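Local coordinates for protein internalin C2 (Listeria monocytogenes serotype 4b str. F2365, PDB 4FHO) that probably acts at the bacterial surface in adhesion to or invasion of host cells, through a leucine-rich-repeat domain of the internalin family, at residues N170-L175 and T182-D187. Numbering follows the deposited sequence.
Sequences NDLTPL and TTLRAD. With SO4 (sulfate ion), chain C.
Leu175 and Leu184 reach toward each other tip to tip, CD1 of Leu175 lying 3.9 Å from both CD1 and CD2 of Leu184, so that one methyl rests against the fork of the other leucine. Leu184 has CG anti to its backbone N (chi1 178°), which sends the fork from strand 183-185 toward the loop. Leu172 comes in more loosely, its CD1 4.4 Å from Leu184 CD2. All three are buried, and branched, purely apolar leucine suits an interior joined by methyl contacts alone; no hydrogen bond crosses. Leu162 and Ile150 on Leu175, Ile191 on Leu172 and Leu197 on Leu184 extend this core.

Polar groups shape the outer side of 170-175. Asp171 OD1 accepts a hydrogen bond from the backbone N-H of Thr173 (N to OD1 3.1 Å), which approaches from above the carboxylate plane and closes an Asx turn; aspartate is short enough to reach back so. Threonine adds a hydroxyl beside that N-H, OG1 meeting OD1 at 2.7 Å on its syn lone pair. In the 3-10 turn 173-175, Leu175 N bonds to Leu172 O at 2.9 Å.

On the concave face, the side of strand 183-185 turned from the leucines, extended Arg185 presents its guanidinium edge-on to a sulfate, probably from the crystallisation liquor: NH1 donates to O2 at 2.8 Å and NH2 to O4 at 2.9 Å. Arginine's several N-H donors let NE also salt-bridge Glu205 of the next strand.

Leucines from a parallel strand and from the loop and 3-10 turn on the convex side, meeting inside the coil, are characteristic of the leucine-rich-repeat solenoid of internalins.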
ATOM      1  N   ASN A 170      -9.993 -13.308 -11.589  1.00 72.96           N
ATOM      2  CA  ASN A 170     -11.089 -13.793 -12.467  1.00 71.46           C
ATOM      3  C   ASN A 170     -12.515 -13.441 -12.044  1.00 76.25           C
ATOM      4  O   ASN A 170     -13.463 -13.799 -12.753  1.00 81.47           O
ATOM      5  CB  ASN A 170     -10.957 -15.317 -12.715  1.00 82.46           C
ATOM      6  CG  ASN A 170     -11.311 -16.163 -11.498  1.00 79.77           C
ATOM      7  OD1 ASN A 170     -10.443 -16.661 -10.805  1.00 85.37           O
ATOM      8  ND2 ASN A 170     -12.603 -16.361 -11.268  1.00 94.75           N
ATOM      9  N   ASP A 171     -12.671 -12.759 -10.910  1.00 79.76           N
ATOM     10  CA  ASP A 171     -13.984 -12.487 -10.329  1.00 87.43           C
ATOM     11  C   ASP A 171     -13.958 -11.076  -9.738  1.00 82.89           C
ATOM     12  O   ASP A 171     -13.182 -10.812  -8.830  1.00 77.93           O
ATOM     13  CB  ASP A 171     -14.276 -13.556  -9.252  1.00 83.22           C
ATOM     14  CG  ASP A 171     -15.746 -13.638  -8.853  1.00 90.04           C
ATOM     15  OD1 ASP A 171     -16.544 -12.718  -9.142  1.00 89.21           O
ATOM     16  OD2 ASP A 171     -16.106 -14.656  -8.231  1.00101.95           O
ATOM     17  N   LEU A 172     -14.791 -10.181 -10.265  1.00 77.43           N
ATOM     18  CA  LEU A 172     -14.923  -8.809  -9.744  1.00 76.27           C
ATOM     19  C   LEU A 172     -16.093  -8.623  -8.768  1.00 72.95           C
ATOM     20  O   LEU A 172     -16.344  -7.506  -8.302  1.00 78.37           O
ATOM     21  CB  LEU A 172     -15.027  -7.814 -10.900  1.00 75.31           C
ATOM     22  CG  LEU A 172     -13.831  -7.699 -11.857  1.00 75.52           C
ATOM     23  CD1 LEU A 172     -14.142  -6.658 -12.925  1.00 76.49           C
ATOM     24  CD2 LEU A 172     -12.533  -7.356 -11.127  1.00 71.06           C
ATOM     25  N   THR A 173     -16.793  -9.711  -8.441  1.00 79.66           N
ATOM     26  CA  THR A 173     -17.904  -9.688  -7.480  1.00 83.10           C
ATOM     27  C   THR A 173     -17.579  -9.028  -6.127  1.00 79.41           C
ATOM     28  O   THR A 173     -18.399  -8.250  -5.644  1.00 80.58           O
ATOM     29  CB  THR A 173     -18.515 -11.096  -7.293  1.00 93.54           C
ATOM     30  OG1 THR A 173     -18.953 -11.572  -8.572  1.00 87.55           O
ATOM     31  CG2 THR A 173     -19.701 -11.071  -6.328  1.00 98.63           C
ATOM     32  N   PRO A 174     -16.356  -9.236  -5.573  1.00 76.55           N
ATOM     33  CA  PRO A 174     -15.985  -8.508  -4.342  1.00 78.56           C
ATOM     34  C   PRO A 174     -15.984  -6.978  -4.428  1.00 73.64           C
ATOM     35  O   PRO A 174     -16.042  -6.329  -3.399  1.00 83.13           O
ATOM     36  CB  PRO A 174     -14.576  -9.029  -4.041  1.00 79.93           C
ATOM     37  CG  PRO A 174     -14.571 -10.395  -4.620  1.00 82.67           C
ATOM     38  CD  PRO A 174     -15.330 -10.241  -5.905  1.00 76.23           C
ATOM     39  N   LEU A 175     -15.942  -6.418  -5.636  1.00 77.38           N
ATOM     40  CA  LEU A 175     -15.972  -4.967  -5.838  1.00 82.65           C
ATOM     41  C   LEU A 175     -17.377  -4.338  -5.850  1.00 81.45           C
ATOM     42  O   LEU A 175     -17.469  -3.111  -5.859  1.00 80.76           O
ATOM     43  CB  LEU A 175     -15.226  -4.599  -7.134  1.00 78.07           C
ATOM     44  CG  LEU A 175     -13.828  -5.186  -7.344  1.00 79.36           C
ATOM     45  CD1 LEU A 175     -13.226  -4.583  -8.613  1.00 80.00           C
ATOM     46  CD2 LEU A 175     -12.925  -4.954  -6.133  1.00 73.50           C
ATOM     47  N   THR A 182     -13.795   5.617  -8.217  1.00 72.95           N
ATOM     48  CA  THR A 182     -13.715   6.387  -9.462  1.00 69.38           C
ATOM     49  C   THR A 182     -12.740   5.797 -10.492  1.00 69.44           C
ATOM     50  O   THR A 182     -12.921   6.034 -11.693  1.00 75.65           O
ATOM     51  CB  THR A 182     -13.379   7.868  -9.191  1.00 75.96           C
ATOM     52  OG1 THR A 182     -12.240   7.953  -8.329  1.00 67.47           O
ATOM     53  CG2 THR A 182     -14.557   8.570  -8.534  1.00 71.69           C
ATOM     54  N   THR A 183     -11.724   5.047 -10.049  1.00 62.21           N
ATOM     55  CA  THR A 183     -10.772   4.393 -10.946  1.00 63.91           C
ATOM     56  C   THR A 183     -10.623   2.919 -10.604  1.00 63.41           C
ATOM     57  O   THR A 183     -10.356   2.562  -9.439  1.00 61.62           O
ATOM     58  CB  THR A 183      -9.398   5.082 -10.900  1.00 65.93           C
ATOM     59  OG1 THR A 183      -9.549   6.460 -11.259  1.00 64.77           O
ATOM     60  CG2 THR A 183      -8.403   4.394 -11.842  1.00 64.68           C
ATOM     61  N   LEU A 184     -10.829   2.068 -11.612  1.00 62.90           N
ATOM     62  CA  LEU A 184     -10.486   0.657 -11.544  1.00 63.10           C
ATOM     63  C   LEU A 184      -9.534   0.389 -12.686  1.00 67.40           C
ATOM     64  O   LEU A 184      -9.924   0.479 -13.842  1.00 70.74           O
ATOM     65  CB  LEU A 184     -11.701  -0.260 -11.658  1.00 62.35           C
ATOM     66  CG  LEU A 184     -11.395  -1.768 -11.647  1.00 65.60           C
ATOM     67  CD1 LEU A 184     -10.737  -2.184 -10.332  1.00 70.52           C
ATOM     68  CD2 LEU A 184     -12.635  -2.607 -11.901  1.00 67.17           C
ATOM     69  N   ARG A 185      -8.290   0.044 -12.356  1.00 57.25           N
ATOM     70  CA  ARG A 185      -7.302  -0.351 -13.344  1.00 54.47           C
ATOM     71  C   ARG A 185      -7.034  -1.836 -13.179  1.00 62.04           C
ATOM     72  O   ARG A 185      -6.544  -2.259 -12.131  1.00 59.59           O
ATOM     73  CB  ARG A 185      -6.036   0.460 -13.171  1.00 58.71           C
ATOM     74  CG  ARG A 185      -6.211   1.894 -13.632  1.00 62.33           C
ATOM     75  CD  ARG A 185      -4.903   2.619 -13.494  1.00 65.24           C
ATOM     76  NE  ARG A 185      -4.972   3.953 -14.061  1.00 70.42           N
ATOM     77  CZ  ARG A 185      -3.930   4.766 -14.210  1.00 70.70           C
ATOM     78  NH1 ARG A 185      -2.697   4.413 -13.816  1.00 77.81           N
ATOM     79  NH2 ARG A 185      -4.125   5.963 -14.737  1.00 68.61           N
ATOM     80  N   ALA A 186      -7.386  -2.616 -14.201  1.00 60.82           N
ATOM     81  CA  ALA A 186      -7.347  -4.078 -14.145  1.00 60.44           C
ATOM     82  C   ALA A 186      -6.855  -4.722 -15.442  1.00 56.94           C
ATOM     83  O   ALA A 186      -7.258  -5.845 -15.755  1.00 63.25           O
ATOM     84  CB  ALA A 186      -8.718  -4.614 -13.751  1.00 57.54           C
ATOM     85  N   ASP A 187      -5.925  -4.048 -16.142  1.00 58.86           N
ATOM     86  CA  ASP A 187      -5.329  -4.603 -17.380  1.00 58.32           C
ATOM     87  C   ASP A 187      -4.567  -5.903 -17.065  1.00 64.77           C
ATOM     88  O   ASP A 187      -3.866  -5.958 -16.070  1.00 61.06           O
ATOM     89  CB  ASP A 187      -4.345  -3.622 -18.050  1.00 65.28           C
ATOM     90  CG  ASP A 187      -5.024  -2.402 -18.682  1.00 67.59           C
ATOM     91  OD1 ASP A 187      -6.258  -2.389 -18.835  1.00 71.62           O
ATOM     92  OD2 ASP A 187      -4.306  -1.444 -19.064  1.00 62.08           O
TER
HETATM   93  S   SO4 C 600      -0.324   7.054 -14.136  1.00119.31           S
HETATM   94  O1  SO4 C 600       0.124   7.272 -15.538  1.00 93.03           O
HETATM   95  O2  SO4 C 600      -0.123   5.633 -13.766  1.00 91.94           O
HETATM   96  O3  SO4 C 600       0.449   7.913 -13.201  1.00105.02           O
HETATM   97  O4  SO4 C 600      -1.761   7.401 -14.032  1.00 88.62           O